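Local coordinates for protein glutathione S-transferase (Sphingomonas paucimobilis, PDB 1F2E) that binds glutathione and probably transfers it to electrophilic substrates, as a dimeric bacterial member of the glutathione S-transferase superfamily with a thioredoxin-like N-terminal domain, at residues S11-I16 and T64-I69; I69-A74 and G81-E86. One frame throughout, in Å; residues are numbered along the deposited sequence.

Interaction 1: residues S11-I16 and T64-I69. With GSH (glutathione), chain E.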
loop_
_atom_site.group_PDB
_atom_site.type_symbol
_atom_site.label_atom_id
_atom_site.label_comp_id
_atom_site.label_asym_id
_atom_site.label_seq_id
_atom_site.Cartn_x
_atom_site.Cartn_y
_atom_site.Cartn_z
ATOM N N SER A 11 -1.614 -0.498 -14.198
ATOM C CA SER A 11 -2.287 -1.771 -14.441
ATOM C C SER A 11 -1.454 -2.699 -15.344
ATOM O O SER A 11 -1.819 -3.846 -15.561
ATOM C CB SER A 11 -3.669 -1.535 -15.060
ATOM O OG SER A 11 -3.562 -0.847 -16.290
ATOM N N LEU A 12 -0.333 -2.209 -15.860
ATOM C CA LEU A 12 0.515 -3.043 -16.701
ATOM C C LEU A 12 1.151 -4.161 -15.849
ATOM O O LEU A 12 1.456 -5.242 -16.357
ATOM C CB LEU A 12 1.610 -2.194 -17.368
ATOM C CG LEU A 12 2.694 -2.944 -18.165
ATOM C CD1 LEU A 12 2.079 -3.730 -19.302
ATOM C CD2 LEU A 12 3.706 -1.949 -18.702
ATOM N N ALA A 13 1.337 -3.902 -14.555
ATOM C CA ALA A 13 1.935 -4.892 -13.654
ATOM C C ALA A 13 1.092 -6.179 -13.574
ATOM O O ALA A 13 1.593 -7.265 -13.864
ATOM C CB ALA A 13 2.139 -4.280 -12.250
ATOM N N PRO A 14 -0.196 -6.077 -13.186
ATOM C CA PRO A 14 -1.042 -7.280 -13.105
ATOM C C PRO A 14 -1.127 -7.964 -14.479
ATOM O O PRO A 14 -1.190 -9.187 -14.584
ATOM C CB PRO A 14 -2.407 -6.733 -12.688
ATOM C CG PRO A 14 -2.094 -5.449 -12.023
ATOM C CD PRO A 14 -0.967 -4.874 -12.829
ATOM N N HIS A 15 -1.135 -7.151 -15.529
ATOM C CA HIS A 15 -1.218 -7.668 -16.889
ATOM C C HIS A 15 -0.039 -8.595 -17.173
ATOM O O HIS A 15 -0.213 -9.724 -17.643
ATOM C CB HIS A 15 -1.236 -6.508 -17.888
ATOM C CG HIS A 15 -1.501 -6.934 -19.297
ATOM N ND1 HIS A 15 -1.578 -6.038 -20.341
ATOM C CD2 HIS A 15 -1.710 -8.160 -19.834
ATOM C CE1 HIS A 15 -1.821 -6.694 -21.462
ATOM N NE2 HIS A 15 -1.905 -7.982 -21.181
ATOM N N ILE A 16 1.165 -8.119 -16.878
ATOM C CA ILE A 16 2.353 -8.934 -17.085
ATOM C C ILE A 16 2.279 -10.182 -16.195
ATOM O O ILE A 16 2.607 -11.289 -16.635
ATOM C CB ILE A 16 3.625 -8.130 -16.751
ATOM C CG1 ILE A 16 3.748 -6.948 -17.713
ATOM C CG2 ILE A 16 4.838 -9.029 -16.810
ATOM C CD1 ILE A 16 4.846 -5.958 -17.356
ATOM N N THR A 64 -9.469 -4.970 -6.084
ATOM C CA THR A 64 -8.745 -3.751 -6.429
ATOM C C THR A 64 -7.471 -3.640 -5.593
ATOM O O THR A 64 -7.304 -4.363 -4.600
ATOM C CB THR A 64 -9.589 -2.478 -6.206
ATOM O OG1 THR A 64 -9.958 -2.378 -4.826
ATOM C CG2 THR A 64 -10.844 -2.499 -7.086
ATOM N N GLU A 65 -6.584 -2.735 -6.013
ATOM C CA GLU A 65 -5.302 -2.474 -5.357
ATOM C C GLU A 65 -4.243 -3.475 -5.830
ATOM O O GLU A 65 -4.348 -4.672 -5.583
ATOM C CB GLU A 65 -5.468 -2.509 -3.832
ATOM C CG GLU A 65 -6.444 -1.442 -3.299
ATOM C CD GLU A 65 -5.903 -0.015 -3.424
ATOM O OE1 GLU A 65 -6.722 0.923 -3.533
ATOM O OE2 GLU A 65 -4.663 0.179 -3.399
ATOM N N ASN A 66 -3.223 -2.961 -6.513
ATOM C CA ASN A 66 -2.157 -3.783 -7.067
ATOM C C ASN A 66 -1.537 -4.843 -6.166
ATOM O O ASN A 66 -1.364 -5.982 -6.586
ATOM C CB ASN A 66 -1.048 -2.897 -7.651
ATOM C CG ASN A 66 -1.209 -2.682 -9.149
ATOM O OD1 ASN A 66 -1.467 -3.629 -9.885
ATOM N ND2 ASN A 66 -1.055 -1.442 -9.604
ATOM N N PRO A 67 -1.185 -4.492 -4.917
ATOM C CA PRO A 67 -0.589 -5.533 -4.071
ATOM C C PRO A 67 -1.497 -6.758 -3.936
ATOM O O PRO A 67 -1.044 -7.898 -4.082
ATOM C CB PRO A 67 -0.379 -4.817 -2.735
ATOM C CG PRO A 67 -0.172 -3.369 -3.157
ATOM C CD PRO A 67 -1.253 -3.202 -4.205
ATOM N N ALA A 68 -2.781 -6.520 -3.670
ATOM C CA ALA A 68 -3.746 -7.605 -3.501
ATOM C C ALA A 68 -3.917 -8.386 -4.796
ATOM O O ALA A 68 -3.844 -9.613 -4.809
ATOM C CB ALA A 68 -5.091 -7.047 -3.040
ATOM N N ILE A 69 -4.139 -7.662 -5.884
ATOM C CA ILE A 69 -4.307 -8.274 -7.189
ATOM C C ILE A 69 -3.067 -9.070 -7.586
ATOM O O ILE A 69 -3.171 -10.211 -8.022
ATOM C CB ILE A 69 -4.583 -7.206 -8.271
ATOM C CG1 ILE A 69 -5.891 -6.478 -7.958
ATOM C CG2 ILE A 69 -4.654 -7.865 -9.654
ATOM C CD1 ILE A 69 -6.275 -5.425 -8.993
HETATM N N1 GSH E . -3.416 2.428 -4.900
HETATM C CA1 GSH E . -4.007 1.884 -6.122
HETATM C C1 GSH E . -3.384 0.501 -6.509
HETATM O O11 GSH E . -2.466 0.023 -5.784
HETATM O O12 GSH E . -3.841 -0.083 -7.539
HETATM C CB1 GSH E . -3.781 2.961 -7.207
HETATM C CG1 GSH E . -4.398 2.758 -8.607
HETATM C CD1 GSH E . -4.089 3.933 -9.532
HETATM O OE1 GSH E . -3.362 4.862 -9.170
HETATM N N2 GSH E . -4.669 3.888 -10.742
HETATM C CA2 GSH E . -4.519 4.923 -11.780
HETATM C C2 GSH E . -5.872 5.282 -12.341
HETATM O O2 GSH E . -6.625 4.389 -12.751
HETATM C CB2 GSH E . -3.652 4.440 -12.948
HETATM S SG2 GSH E . -1.947 4.044 -12.569
HETATM N N3 GSH E . -6.196 6.578 -12.358
HETATM C CA3 GSH E . -7.492 7.031 -12.869
HETATM C C3 GSH E . -7.335 8.119 -13.884
HETATM O O31 GSH E . -6.172 8.368 -14.311
HETATM O O32 GSH E . -8.387 8.713 -14.251
#
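Pro14 packs on Ile69 where helix 12-21 meets the first turn of helix 66-75. The apolar part is small. CB of Pro14 lies 3.9 Å from CG2 of Ile69. This methyl branch stands anti to the backbone N of Ile69, while CG1 takes the position beside that N (chi1 -62°). The side chains of Pro14 and Asn66 cross at about a right angle. OD1 of Asn66 is buried by the contact with no partner in the model, and its exact position against the proline is doubtful. ND2 of Asn66 makes a weak hydrogen bond to the carbonyl of Cys10, the residue that binds glutathione covalently.

The polar part belongs to glutathione. The backbone N of Asn66 gives a hydrogen bond to the carboxylate atom O12 of glutathione, with N of Asn66 and O12 of glutathione 3.1 Å apart (154°). A weak second bond runs from N of Asn66 to O11 of glutathione at 3.2 Å, so one N-H is shared by both oxygens. Glu65, the N-cap residue, binds the amino group of the same gamma-glutamyl residue. Its chain bends at chi2 (-69°), and OE2 of Glu65 accepts a hydrogen bond from N1 of glutathione at 3.0 Å. Ser99 of the second subunit also bonds to OE2. An alanine in place of Glu65 would probably leave the glutathione amino group without this acceptor and Ser99 of the other subunit without its mate.

The carboxylate thus sits at the N-terminus of helix 66-75, where the helix dipole probably favours its negative charge. As in other glutathione S-transferases, backbone and acidic side chain together recognise the gamma-glutamyl end of glutathione, while Pro14 and Ile69 join the two helices behind it.

Interaction 2: residues I69-A74 and G81-E86; sequences ILLYIA and GLAPAE
Ala74 on helix 66-75 meets Leu82 and Ala83 in the loop that leads to helix 89-113. Its single methyl touches two residues at once. CB of Ala74 is 3.6 Å from CB of Ala83 and 3.8 Å from CB of Leu82.

Leu71, one turn earlier, reaches the loop with its end. From CB the chain runs alongside the loop rather than at it. CG stands anti to the backbone N (chi1 -165°), and this brings CD1 up against Ala83. At the tip, CD1 of Leu71 comes to 4.1 Å from CB of Ala83. The methyl of Ala83 therefore has Ala74 and Leu71 as neighbours on the helix. Leu71 also packs on Leu95 of the second subunit.

Leu82 uses only its CB against Ala74. Its side chain also packs on Val153 and Phe151, and its backbone is hydrogen-bonded to Val153. The loop is thereby tied to the start of helix 153-161 as well.

A water links the backbones beside the methyl groups. It lies 3.0 Å from O of Ala74 and makes a weak bond with N of Leu82 at 3.3 Å. O of Ala83 is a further, weak partner.

The direct side-chain contact is entirely apolar, and the polar link between the segments is a water, weakly held on the loop side. Small methyl groups let the loop come close to the helix, with the CA atoms of Ala74 and Leu82 5.2 Å apart. The contact thus holds the linker from the thioredoxin-like domain to the helical domain against the last turns of helix 66-75.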
loop_
_atom_site.group_PDB
_atom_site.type_symbol
_atom_site.label_atom_id
_atom_site.label_comp_id
_atom_site.label_asym_id
_atom_site.label_seq_id
_atom_site.Cartn_x
_atom_site.Cartn_y
_atom_site.Cartn_z
ATOM N N ILE A 69 -4.139 -7.662 -5.884
ATOM C CA ILE A 69 -4.307 -8.274 -7.189
ATOM C C ILE A 69 -3.067 -9.070 -7.586
ATOM O O ILE A 69 -3.171 -10.211 -8.022
ATOM C CB ILE A 69 -4.583 -7.206 -8.271
ATOM C CG1 ILE A 69 -5.891 -6.478 -7.958
ATOM C CG2 ILE A 69 -4.654 -7.865 -9.654
ATOM C CD1 ILE A 69 -6.275 -5.425 -8.993
ATOM N N LEU A 70 -1.894 -8.465 -7.430
ATOM C CA LEU A 70 -0.646 -9.136 -7.780
ATOM C C LEU A 70 -0.445 -10.410 -6.967
ATOM O O LEU A 70 -0.057 -11.454 -7.506
ATOM C CB LEU A 70 0.545 -8.189 -7.569
ATOM C CG LEU A 70 0.682 -7.053 -8.593
ATOM C CD1 LEU A 70 1.733 -6.026 -8.135
ATOM C CD2 LEU A 70 1.068 -7.666 -9.946
ATOM N N LEU A 71 -0.701 -10.327 -5.666
ATOM C CA LEU A 71 -0.536 -11.490 -4.803
ATOM C C LEU A 71 -1.515 -12.589 -5.220
ATOM O O LEU A 71 -1.152 -13.767 -5.300
ATOM C CB LEU A 71 -0.769 -11.100 -3.344
ATOM C CG LEU A 71 -0.270 -12.151 -2.357
ATOM C CD1 LEU A 71 1.261 -12.232 -2.447
ATOM C CD2 LEU A 71 -0.715 -11.795 -0.941
ATOM N N TYR A 72 -2.758 -12.201 -5.491
ATOM C CA TYR A 72 -3.774 -13.154 -5.914
ATOM C C TYR A 72 -3.359 -13.859 -7.211
ATOM O O TYR A 72 -3.485 -15.078 -7.337
ATOM C CB TYR A 72 -5.114 -12.442 -6.123
ATOM C CG TYR A 72 -6.221 -13.361 -6.589
ATOM C CD1 TYR A 72 -6.365 -13.682 -7.938
ATOM C CD2 TYR A 72 -7.084 -13.968 -5.670
ATOM C CE1 TYR A 72 -7.335 -14.590 -8.365
ATOM C CE2 TYR A 72 -8.058 -14.880 -6.086
ATOM C CZ TYR A 72 -8.177 -15.187 -7.439
ATOM O OH TYR A 72 -9.128 -16.101 -7.869
ATOM N N ILE A 73 -2.878 -13.087 -8.180
ATOM C CA ILE A 73 -2.459 -13.654 -9.451
ATOM C C ILE A 73 -1.362 -14.708 -9.245
ATOM O O ILE A 73 -1.422 -15.796 -9.812
ATOM C CB ILE A 73 -1.963 -12.547 -10.398
ATOM C CG1 ILE A 73 -3.138 -11.627 -10.759
ATOM C CG2 ILE A 73 -1.322 -13.162 -11.650
ATOM C CD1 ILE A 73 -2.757 -10.408 -11.610
ATOM N N ALA A 74 -0.373 -14.391 -8.419
ATOM C CA ALA A 74 0.710 -15.335 -8.161
ATOM C C ALA A 74 0.231 -16.611 -7.457
ATOM O O ALA A 74 0.637 -17.718 -7.823
ATOM C CB ALA A 74 1.811 -14.661 -7.333
ATOM N N GLY A 81 5.744 -19.882 -8.978
ATOM C CA GLY A 81 6.568 -19.310 -7.930
ATOM C C GLY A 81 6.809 -17.809 -7.997
ATOM O O GLY A 81 7.931 -17.365 -7.771
ATOM N N LEU A 82 5.777 -17.022 -8.290
ATOM C CA LEU A 82 5.938 -15.569 -8.382
ATOM C C LEU A 82 5.760 -14.837 -7.057
ATOM O O LEU A 82 5.809 -13.606 -6.998
ATOM C CB LEU A 82 4.973 -14.985 -9.406
ATOM C CG LEU A 82 5.340 -15.126 -10.878
ATOM C CD1 LEU A 82 4.342 -14.316 -11.692
ATOM C CD2 LEU A 82 6.762 -14.623 -11.126
ATOM N N ALA A 83 5.549 -15.601 -5.996
ATOM C CA ALA A 83 5.380 -15.048 -4.661
ATOM C C ALA A 83 5.635 -16.186 -3.688
ATOM O O ALA A 83 5.285 -17.332 -3.968
ATOM C CB ALA A 83 3.966 -14.513 -4.480
ATOM N N PRO A 84 6.278 -15.899 -2.550
ATOM C CA PRO A 84 6.513 -16.997 -1.611
ATOM C C PRO A 84 5.202 -17.622 -1.121
ATOM O O PRO A 84 4.136 -17.015 -1.223
ATOM C CB PRO A 84 7.331 -16.341 -0.488
ATOM C CG PRO A 84 7.148 -14.851 -0.692
ATOM C CD PRO A 84 7.056 -14.706 -2.182
ATOM N N ALA A 85 5.291 -18.842 -0.603
ATOM C CA ALA A 85 4.120 -19.561 -0.115
ATOM C C ALA A 85 3.601 -19.000 1.204
ATOM O O ALA A 85 4.361 -18.444 1.998
ATOM C CB ALA A 85 4.457 -21.030 0.047
ATOM N N GLU A 86 2.298 -19.144 1.425
ATOM C CA GLU A 86 1.666 -18.681 2.654
ATOM C C GLU A 86 2.354 -19.357 3.832
ATOM O O GLU A 86 2.797 -20.499 3.726
ATOM C CB GLU A 86 0.183 -19.053 2.656
ATOM C CG GLU A 86 -0.744 -18.084 1.921
ATOM C CD GLU A 86 -1.242 -16.938 2.806
ATOM O OE1 GLU A 86 -2.136 -16.189 2.353
ATOM O OE2 GLU A 86 -0.743 -16.786 3.946
HETATM O O HOH W 1 3.311 -18.343 -6.550
#

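Interactions 1 and 2 follow one another along helix 66-75 and share Ile69. Interaction 1 uses the N-terminal end of the helix. Its centre is about 6 Å from the centre of the chain, and all its touching residues are buried. Interaction 2 uses the later turns. Its centre is about 14 Å from the centre of the chain, and Ala83 is partly exposed. The centres of the two contacts are about 11 Å apart. They also touch directly: CD2 of Leu70 packs on CA of Pro14 at 3.8 Å. Interaction 1 combines helix-helix packing with charged ligand recognition. Interaction 2 is apolar, with water beside it, and secures the interdomain linker. Both also reach the second subunit.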